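Local structure of putative acyl-CoA thioester hydrolase HI0827 (Haemophilus influenzae, 1YLI) at residues Glu97-Lys102 and Arg111-Asp116. The protein probably hydrolyses acyl-coenzyme A thioesters with broad specificity, working as a hexamer of hotdog-fold subunits that binds coenzyme A. Numbering follows the deposited sequence.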
loop_
_atom_site.group_PDB
_atom_site.type_symbol
_atom_site.label_atom_id
_atom_site.label_comp_id
_atom_site.label_asym_id
_atom_site.label_seq_id
_atom_site.Cartn_x
_atom_site.Cartn_y
_atom_site.Cartn_z
ATOM N N GLU B 97 12.674 -15.270 16.251
ATOM C CA GLU B 97 12.843 -14.258 17.303
ATOM C C GLU B 97 12.730 -12.929 16.604
ATOM O O GLU B 97 13.283 -12.768 15.505
ATOM C CB GLU B 97 14.244 -14.354 17.920
ATOM C CG GLU B 97 14.462 -15.500 18.878
ATOM C CD GLU B 97 15.841 -15.480 19.532
ATOM O OE1 GLU B 97 16.755 -14.743 19.057
ATOM O OE2 GLU B 97 16.008 -16.218 20.524
ATOM N N VAL B 98 12.021 -11.985 17.223
ATOM C CA VAL B 98 11.904 -10.620 16.701
ATOM C C VAL B 98 12.726 -9.709 17.569
ATOM O O VAL B 98 12.521 -9.644 18.786
ATOM C CB VAL B 98 10.445 -10.155 16.635
ATOM C CG1 VAL B 98 10.317 -8.687 16.059
ATOM C CG2 VAL B 98 9.703 -11.076 15.734
ATOM N N TRP B 99 13.709 -9.053 16.959
ATOM C CA TRP B 99 14.550 -8.096 17.624
ATOM C C TRP B 99 14.320 -6.699 17.047
ATOM O O TRP B 99 14.069 -6.543 15.824
ATOM C CB TRP B 99 16.018 -8.478 17.440
ATOM C CG TRP B 99 16.366 -9.670 18.287
ATOM C CD1 TRP B 99 16.144 -10.982 17.996
ATOM C CD2 TRP B 99 16.986 -9.633 19.571
ATOM N NE1 TRP B 99 16.635 -11.774 19.018
ATOM C CE2 TRP B 99 17.112 -10.959 20.012
ATOM C CE3 TRP B 99 17.435 -8.590 20.402
ATOM C CZ2 TRP B 99 17.687 -11.282 21.230
ATOM C CZ3 TRP B 99 17.999 -8.908 21.618
ATOM C CH2 TRP B 99 18.135 -10.241 22.016
ATOM N N VAL B 100 14.447 -5.688 17.913
ATOM C CA VAL B 100 14.248 -4.297 17.532
ATOM C C VAL B 100 15.499 -3.498 17.838
ATOM O O VAL B 100 16.129 -3.697 18.895
ATOM C CB VAL B 100 13.030 -3.704 18.302
ATOM C CG1 VAL B 100 12.779 -2.248 17.922
ATOM C CG2 VAL B 100 11.792 -4.510 17.958
ATOM N N LYS B 101 15.877 -2.602 16.921
ATOM C CA LYS B 101 16.860 -1.575 17.194
ATOM C C LYS B 101 16.110 -0.216 17.248
ATOM O O LYS B 101 15.447 0.198 16.277
ATOM C CB LYS B 101 17.972 -1.589 16.158
ATOM C CG LYS B 101 19.066 -0.562 16.414
ATOM C CD LYS B 101 20.200 -0.629 15.393
ATOM C CE LYS B 101 21.375 0.290 15.837
ATOM N NZ LYS B 101 22.553 0.127 14.941
ATOM N N LYS B 102 16.192 0.450 18.402
ATOM C CA LYS B 102 15.409 1.644 18.642
ATOM C C LYS B 102 15.862 2.815 17.770
ATOM O O LYS B 102 17.062 3.137 17.720
ATOM C CB LYS B 102 15.557 2.044 20.094
ATOM C CG LYS B 102 14.260 2.164 20.784
ATOM C CD LYS B 102 14.429 1.894 22.286
ATOM C CE LYS B 102 13.071 1.995 22.951
ATOM N NZ LYS B 102 12.247 3.022 22.264
ATOM N N ARG B 111 18.872 -2.331 21.680
ATOM C CA ARG B 111 18.312 -3.539 21.085
ATOM C C ARG B 111 17.571 -4.376 22.117
ATOM O O ARG B 111 18.003 -4.524 23.271
ATOM C CB ARG B 111 19.424 -4.378 20.479
ATOM C CG ARG B 111 20.193 -3.605 19.430
ATOM C CD ARG B 111 21.355 -4.363 18.886
ATOM N NE ARG B 111 22.392 -3.408 18.505
ATOM C CZ ARG B 111 22.726 -3.100 17.250
ATOM N NH1 ARG B 111 22.118 -3.696 16.208
ATOM N NH2 ARG B 111 23.691 -2.200 17.041
ATOM N N TYR B 112 16.444 -4.914 21.710
ATOM C CA TYR B 112 15.667 -5.755 22.603
ATOM C C TYR B 112 14.878 -6.775 21.833
ATOM O O TYR B 112 14.661 -6.626 20.631
ATOM C CB TYR B 112 14.734 -4.923 23.501
ATOM C CG TYR B 112 13.734 -4.046 22.785
ATOM C CD1 TYR B 112 14.089 -2.783 22.340
ATOM C CD2 TYR B 112 12.432 -4.482 22.567
ATOM C CE1 TYR B 112 13.176 -1.956 21.689
ATOM C CE2 TYR B 112 11.489 -3.658 21.926
ATOM C CZ TYR B 112 11.871 -2.394 21.494
ATOM O OH TYR B 112 10.952 -1.548 20.833
ATOM N N CYS B 113 14.494 -7.848 22.511
ATOM C CA CYS B 113 13.697 -8.878 21.876
ATOM C C CYS B 113 12.225 -8.680 22.264
ATOM O O CYS B 113 11.892 -8.734 23.431
ATOM C CB CYS B 113 14.202 -10.250 22.306
ATOM S SG CYS B 113 13.282 -11.578 21.512
ATOM N N VAL B 114 11.371 -8.430 21.278
ATOM C CA VAL B 114 9.934 -8.200 21.433
ATOM C C VAL B 114 9.171 -9.484 21.685
ATOM O O VAL B 114 8.358 -9.570 22.622
ATOM C CB VAL B 114 9.380 -7.531 20.158
ATOM C CG1 VAL B 114 7.867 -7.452 20.150
ATOM C CG2 VAL B 114 9.944 -6.157 20.112
ATOM N N THR B 115 9.453 -10.484 20.849
ATOM C CA THR B 115 8.762 -11.761 20.958
ATOM C C THR B 115 9.558 -12.869 20.286
ATOM O O THR B 115 10.546 -12.603 19.622
ATOM C CB THR B 115 7.342 -11.679 20.343
ATOM O OG1 THR B 115 6.581 -12.810 20.802
ATOM C CG2 THR B 115 7.350 -11.608 18.805
ATOM N N ASP B 116 9.127 -14.101 20.481
ATOM C CA ASP B 116 9.560 -15.229 19.640
ATOM C C ASP B 116 8.466 -16.289 19.599
ATOM O O ASP B 116 7.589 -16.326 20.486
ATOM C CB ASP B 116 10.917 -15.851 20.098
ATOM C CG ASP B 116 10.916 -16.354 21.552
ATOM O OD1 ASP B 116 10.163 -17.284 21.877
ATOM O OD2 ASP B 116 11.730 -15.881 22.373
HETATM O O HOH W 1 10.802 1.348 20.433
#
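Cys113 lies over one face of the Trp99 indole: its CB is 3.7 Å from the centroid of the six-membered ring and 8° off the ring normal, a CH-pi contact, while SG extends over the five-membered ring as a sulfur-aromatic contact. Rotation of the indole is further fixed at its edge, where NE1 donates a nearly straight bond of 3.0 Å to Glu97 OE1, which receives it from above the carboxylate plane and is also hydrogen-bonded to Lys13 N. Glu97 lies side by side with Asp116, and Arg10 forms salt bridges to both carboxylates, so their like charges are probably offset.

Val100 and Tyr112 meet on the other face of the sheet. With chi1 at 59°, Tyr112 CG sits between its backbone N and carbonyl carbon, and the ring lies alongside Val100 with one face turned to it; Val100 CB sits over that face, offset toward the rim and 3.6 Å from Tyr112 CZ, a CH-pi contact. Tyr112 OH is held by Pro71 O and by a water that bridges to Lys102 NZ.

These strands form a hairpin in the antiparallel sheet of the hotdog fold, which wraps helix 35-54; Val98 and Thr115 both touch Ile38 and Met42 of that helix. Regular pairing at Val100 and Tyr112, with Val100 N to Tyr112 O at 2.9 Å, gives way to a beta bulge. Val98 N bonds Thr115 O at 2.9 Å, yet Val98 O accepts from Val114 N at 3.0 Å, and a helical psi of -49° at Val114 accommodates the extra residue. Thr115 N has no partner. Val114 CG2 presses tightly on Val100 CG2 at 3.3 Å, and the Val114 side chain also touches bound coenzyme A.

Toward the hairpin turn, the extended Lys101 chain lies alongside Arg111 and places CE over one face of the guanidinium; Lys101 NZ forms a salt bridge with Glu52 of the second subunit.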